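PDB 5VG0: chitinase, which probably cleaves chitin as part of a multidomain enzyme, this chain being its copper-dependent lytic polysaccharide monooxygenase domain, which binds dioxygen species at a histidine brace. Local coordinates for residues A[37-42]-A[121-126]; A[64-68]-A[111-115]. All blocks are in the same frame, centred on the assembly; numbering follows the deposited sequence.

Contact 1. Residues A[37-42]-A[121-126]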
loop_
_atom_site.group_PDB
_atom_site.type_symbol
_atom_site.label_atom_id
_atom_site.label_comp_id
_atom_site.label_asym_id
_atom_site.label_seq_id
_atom_site.Cartn_x
_atom_site.Cartn_y
_atom_site.Cartn_z
ATOM N N LYS A 37 -8.905 -11.071 -1.805
ATOM C CA LYS A 37 -9.210 -10.053 -2.793
ATOM C C LYS A 37 -10.539 -9.378 -2.501
ATOM O O LYS A 37 -11.473 -9.984 -1.971
ATOM C CB LYS A 37 -9.262 -10.701 -4.180
ATOM C CG LYS A 37 -7.884 -11.062 -4.701
ATOM C CD LYS A 37 -7.938 -12.007 -5.889
ATOM C CE LYS A 37 -6.551 -12.408 -6.353
ATOM N NZ LYS A 37 -6.586 -13.395 -7.457
ATOM N N GLY A 38 -10.642 -8.117 -2.883
ATOM C CA GLY A 38 -11.908 -7.414 -2.905
ATOM C C GLY A 38 -12.104 -6.366 -1.843
ATOM O O GLY A 38 -13.119 -5.671 -1.895
ATOM N N ALA A 39 -11.194 -6.208 -0.900
ATOM C CA ALA A 39 -11.372 -5.239 0.170
ATOM C C ALA A 39 -10.841 -3.868 -0.224
ATOM O O ALA A 39 -10.026 -3.731 -1.127
ATOM C CB ALA A 39 -10.665 -5.725 1.432
ATOM N N THR A 40 -11.301 -2.841 0.487
ATOM C CA THR A 40 -10.813 -1.480 0.269
ATOM C C THR A 40 -10.329 -0.843 1.560
ATOM O O THR A 40 -10.345 0.374 1.688
ATOM C CB THR A 40 -11.850 -0.606 -0.432
ATOM O OG1 THR A 40 -13.072 -0.661 0.302
ATOM C CG2 THR A 40 -12.113 -1.104 -1.858
ATOM N N THR A 41 -9.883 -1.646 2.513
ATOM C CA THR A 41 -9.336 -1.158 3.767
ATOM C C THR A 41 -7.823 -1.344 3.783
ATOM O O THR A 41 -7.263 -2.160 3.047
ATOM C CB THR A 41 -9.957 -1.909 4.943
ATOM O OG1 THR A 41 -9.745 -3.303 4.745
ATOM C CG2 THR A 41 -11.442 -1.591 5.050
ATOM N N CYS A 42 -7.178 -0.608 4.687
ATOM C CA CYS A 42 -5.725 -0.587 4.761
ATOM C C CYS A 42 -5.138 -1.896 5.263
ATOM O O CYS A 42 -3.996 -2.221 4.923
ATOM C CB CYS A 42 -5.287 0.561 5.671
ATOM S SG CYS A 42 -5.757 2.185 5.071
ATOM N N LEU A 121 -4.763 3.829 -1.461
ATOM C CA LEU A 121 -4.689 2.397 -1.198
ATOM C C LEU A 121 -4.138 1.714 -2.436
ATOM O O LEU A 121 -4.686 1.871 -3.532
ATOM C CB LEU A 121 -6.063 1.826 -0.863
ATOM C CG LEU A 121 -6.134 0.286 -0.785
ATOM C CD1 LEU A 121 -5.329 -0.236 0.390
ATOM C CD2 LEU A 121 -7.564 -0.191 -0.750
ATOM N N ALA A 122 -3.059 0.980 -2.249
ATOM C CA ALA A 122 -2.486 0.136 -3.280
ATOM C C ALA A 122 -2.872 -1.295 -2.965
ATOM O O ALA A 122 -2.597 -1.785 -1.877
ATOM C CB ALA A 122 -0.975 0.301 -3.330
ATOM N N ARG A 123 -3.504 -1.952 -3.928
ATOM C CA ARG A 123 -3.951 -3.330 -3.806
ATOM C C ARG A 123 -3.215 -4.147 -4.859
ATOM O O ARG A 123 -3.389 -3.919 -6.057
ATOM C CB ARG A 123 -5.462 -3.381 -3.989
ATOM C CG ARG A 123 -6.089 -4.694 -3.699
ATOM C CD ARG A 123 -7.602 -4.518 -3.521
ATOM N NE ARG A 123 -8.286 -4.375 -4.794
ATOM C CZ ARG A 123 -9.604 -4.316 -4.933
ATOM N NH1 ARG A 123 -10.400 -4.304 -3.874
ATOM N NH2 ARG A 123 -10.135 -4.265 -6.142
ATOM N N TRP A 124 -2.394 -5.071 -4.402
ATOM C CA TRP A 124 -1.598 -5.942 -5.265
ATOM C C TRP A 124 -2.309 -7.287 -5.351
ATOM O O TRP A 124 -2.365 -8.025 -4.365
ATOM C CB TRP A 124 -0.205 -6.112 -4.657
ATOM C CG TRP A 124 0.650 -7.153 -5.302
ATOM C CD1 TRP A 124 0.543 -7.662 -6.554
ATOM C CD2 TRP A 124 1.775 -7.802 -4.699
ATOM N NE1 TRP A 124 1.519 -8.598 -6.764
ATOM C CE2 TRP A 124 2.293 -8.700 -5.640
ATOM C CE3 TRP A 124 2.393 -7.707 -3.458
ATOM C CZ2 TRP A 124 3.404 -9.502 -5.381
ATOM C CZ3 TRP A 124 3.495 -8.505 -3.204
ATOM C CH2 TRP A 124 3.987 -9.390 -4.157
ATOM N N ASN A 125 -2.859 -7.606 -6.520
ATOM C CA ASN A 125 -3.617 -8.835 -6.712
ATOM C C ASN A 125 -2.716 -9.946 -7.242
ATOM O O ASN A 125 -2.072 -9.804 -8.285
ATOM C CB ASN A 125 -4.762 -8.577 -7.683
ATOM C CG ASN A 125 -5.754 -7.593 -7.146
ATOM O OD1 ASN A 125 -6.334 -7.794 -6.086
ATOM N ND2 ASN A 125 -5.941 -6.521 -7.856
ATOM N N VAL A 126 -2.685 -11.056 -6.537
ATOM C CA VAL A 126 -1.870 -12.202 -6.913
ATOM C C VAL A 126 -2.670 -13.070 -7.884
ATOM O O VAL A 126 -3.845 -13.352 -7.654
ATOM C CB VAL A 126 -1.464 -12.980 -5.651
ATOM C CG1 VAL A 126 -0.714 -14.255 -6.007
ATOM C CG2 VAL A 126 -0.619 -12.065 -4.740
HETATM O O HOH W 1 -8.888 -7.445 -5.081
#
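Three side chains of strand 121-126, Leu121, Arg123 and Asn125, reach the loop 37-42, while the alternating Ala122 and Trp124 make no contact with it. Arg123 (chi1 and chi2 both t) first runs straight out, then bends at chi3 (78°, p), which sets NH1 2.8 Å from Ala39 O with an N-H...O angle of 149°; the carbonyl lies near the guanidinium plane, at its edge, so the hydrogen bond is close to in-plane. NH2 of the same group forms a salt bridge with Glu84. Leu121, t,p, sends CD2 to 3.6 Å from Thr40 CA and CD1 to 3.8 Å from Thr41 O, packing against the loop backbone. In the immunoglobulin-like beta-sandwich of the AA10 monooxygenases, this loop follows strand 34-36 and runs alongside strand 118-126 in the opposite direction, and the disulfide Cys42-Cys136 ties the end of 37-42 to strand 131-141. At the other end Lys37 leaves sideways, but chi2 to chi4 are all t, and the extended chain brings NZ 2.7 Å from Val126 O in a hydrogen bond, with Thr129 O as a second acceptor. Asn125 (chi1 m) turns OD1 toward a water, 2.8 Å away, that accepts from Gly38 N at 2.9 Å; its ND2 is held by Glu84. The Val126 side chain lies about 4 Å from that of the copper ligand His78.

Contact 2. Residues A[64-68]-A[111-115]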
loop_
_atom_site.group_PDB
_atom_site.type_symbol
_atom_site.label_atom_id
_atom_site.label_comp_id
_atom_site.label_asym_id
_atom_site.label_seq_id
_atom_site.Cartn_x
_atom_site.Cartn_y
_atom_site.Cartn_z
ATOM N N ILE A 64 3.677 15.285 -1.423
ATOM C CA ILE A 64 3.985 14.830 -2.772
ATOM C C ILE A 64 3.346 15.785 -3.770
ATOM O O ILE A 64 2.517 16.623 -3.425
ATOM C CB ILE A 64 3.502 13.380 -3.040
ATOM C CG1 ILE A 64 1.983 13.273 -2.909
ATOM C CG2 ILE A 64 4.202 12.393 -2.117
ATOM C CD1 ILE A 64 1.430 11.990 -3.468
ATOM N N ALA A 65 3.733 15.627 -5.026
ATOM C CA ALA A 65 3.143 16.332 -6.148
ATOM C C ALA A 65 1.993 15.509 -6.739
ATOM O O ALA A 65 1.753 14.368 -6.350
ATOM C CB ALA A 65 4.222 16.586 -7.188
ATOM N N SER A 66 1.284 16.084 -7.718
ATOM C CA SER A 66 0.129 15.415 -8.312
ATOM C C SER A 66 0.519 14.282 -9.242
ATOM O O SER A 66 -0.321 13.439 -9.557
ATOM C CB SER A 66 -0.767 16.403 -9.044
ATOM O OG SER A 66 -0.073 17.027 -10.103
ATOM N N THR A 67 1.766 14.267 -9.700
ATOM C CA THR A 67 2.373 13.123 -10.371
ATOM C C THR A 67 3.527 12.673 -9.488
ATOM O O THR A 67 4.357 13.494 -9.073
ATOM C CB THR A 67 2.862 13.511 -11.770
ATOM O OG1 THR A 67 1.728 13.706 -12.607
ATOM C CG2 THR A 67 3.721 12.429 -12.381
ATOM N N VAL A 68 3.562 11.385 -9.167
ATOM C CA VAL A 68 4.513 10.859 -8.195
ATOM C C VAL A 68 4.912 9.454 -8.603
ATOM O O VAL A 68 4.090 8.688 -9.110
ATOM C CB VAL A 68 3.891 10.883 -6.778
ATOM C CG1 VAL A 68 2.686 9.959 -6.679
ATOM C CG2 VAL A 68 4.933 10.537 -5.716
ATOM N N THR A 111 -0.522 9.675 -11.724
ATOM C CA THR A 111 -0.717 11.033 -12.214
ATOM C C THR A 111 -2.110 11.521 -11.840
ATOM O O THR A 111 -2.992 10.739 -11.482
ATOM C CB THR A 111 -0.530 11.174 -13.748
ATOM O OG1 THR A 111 -1.639 10.596 -14.434
ATOM C CG2 THR A 111 0.772 10.573 -14.205
ATOM N N ASP A 112 -2.310 12.832 -11.930
ATOM C CA ASP A 112 -3.634 13.422 -11.732
ATOM C C ASP A 112 -4.181 13.107 -10.344
ATOM O O ASP A 112 -5.378 12.880 -10.172
ATOM C CB ASP A 112 -4.617 12.993 -12.831
ATOM C CG ASP A 112 -5.929 13.727 -12.781
ATOM O OD1 ASP A 112 -5.962 14.903 -12.381
ATOM O OD2 ASP A 112 -6.938 13.125 -13.181
ATOM N N LEU A 113 -3.316 13.141 -9.338
ATOM C CA LEU A 113 -3.795 13.009 -7.966
ATOM C C LEU A 113 -4.414 14.328 -7.503
ATOM O O LEU A 113 -3.867 15.396 -7.774
ATOM C CB LEU A 113 -2.653 12.638 -7.036
ATOM C CG LEU A 113 -2.038 11.267 -7.289
ATOM C CD1 LEU A 113 -0.803 11.078 -6.444
ATOM C CD2 LEU A 113 -3.014 10.157 -7.029
ATOM N N PRO A 114 -5.549 14.277 -6.814
ATOM C CA PRO A 114 -6.189 15.509 -6.354
ATOM C C PRO A 114 -5.368 16.172 -5.265
ATOM O O PRO A 114 -4.718 15.512 -4.454
ATOM C CB PRO A 114 -7.534 15.019 -5.816
ATOM C CG PRO A 114 -7.251 13.614 -5.372
ATOM C CD PRO A 114 -6.271 13.073 -6.366
ATOM N N THR A 115 -5.422 17.498 -5.230
ATOM C CA THR A 115 -4.671 18.223 -4.213
ATOM C C THR A 115 -5.322 18.065 -2.843
ATOM O O THR A 115 -6.508 17.748 -2.721
ATOM C CB THR A 115 -4.504 19.709 -4.566
ATOM O OG1 THR A 115 -5.780 20.349 -4.636
ATOM C CG2 THR A 115 -3.776 19.889 -5.896
#
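Thr111 opens the second segment beside Thr67: their CA atoms are 4.2 Å apart, and Thr67 OG1 comes 3.6 Å from Thr111 CB, a van der Waals approach between two exposed side chains. The carbonyl of Thr111 is turned to another partner, His92. At Asp112 the chain takes up left-handed backbone angles (phi/psi 59/39°), and the side chain points away from 64-68. Asp112 N, though only 3.2 Å from Ser66 O, has too poor an angle for a hydrogen bond. The bond forms one residue later, where Leu113 N donates to Ser66 O at 3.0 Å with a nearly linear 170° angle. Leu113 is also the apolar centre of the contact. Its CB points toward 64-68, and the m,t side chain places Leu113 CD1 3.8 Å from Ile64 CD1 and 3.7 Å from Val68 CG1, so one methyl meets residues from both ends of the opposing turn. From Pro114 onward the chain departs, and neither Pro114 nor Thr115 touches the first segment. The contact thus joins two connections at one end of the beta-sandwich: 64-68 passes from strand 62-64 to strand 68-74, while the loop containing 111-115 leads from strand 105-110 to strand 118-126. Ile64 packs on strand 131-141, Val68 pairs with Leu110, and Leu113 rests on Val87 of strand 80-87.

Contact 1 is partly buried, its centre about 8 Å from the centre of the chain; contact 2 is a surface contact at about 16 Å. Their centres are about 20 Å apart, with nearest atoms about 9 Å apart, and they share no residue, although 111-115 leads into strand 118-126, which carries 121-126. Both segments of contact 2 fall, in sequence, between residues 42 and 121. In contact 1, hydrogen bonds of Lys37 and Arg123 and a bridging water combine with Leu121 packing to join loop and strand over 357 Å²; contact 2 joins two connections by one backbone hydrogen bond and Leu113 over 272 Å². Contact 1 reaches the copper surroundings through Val126; contact 2 lies far from the copper.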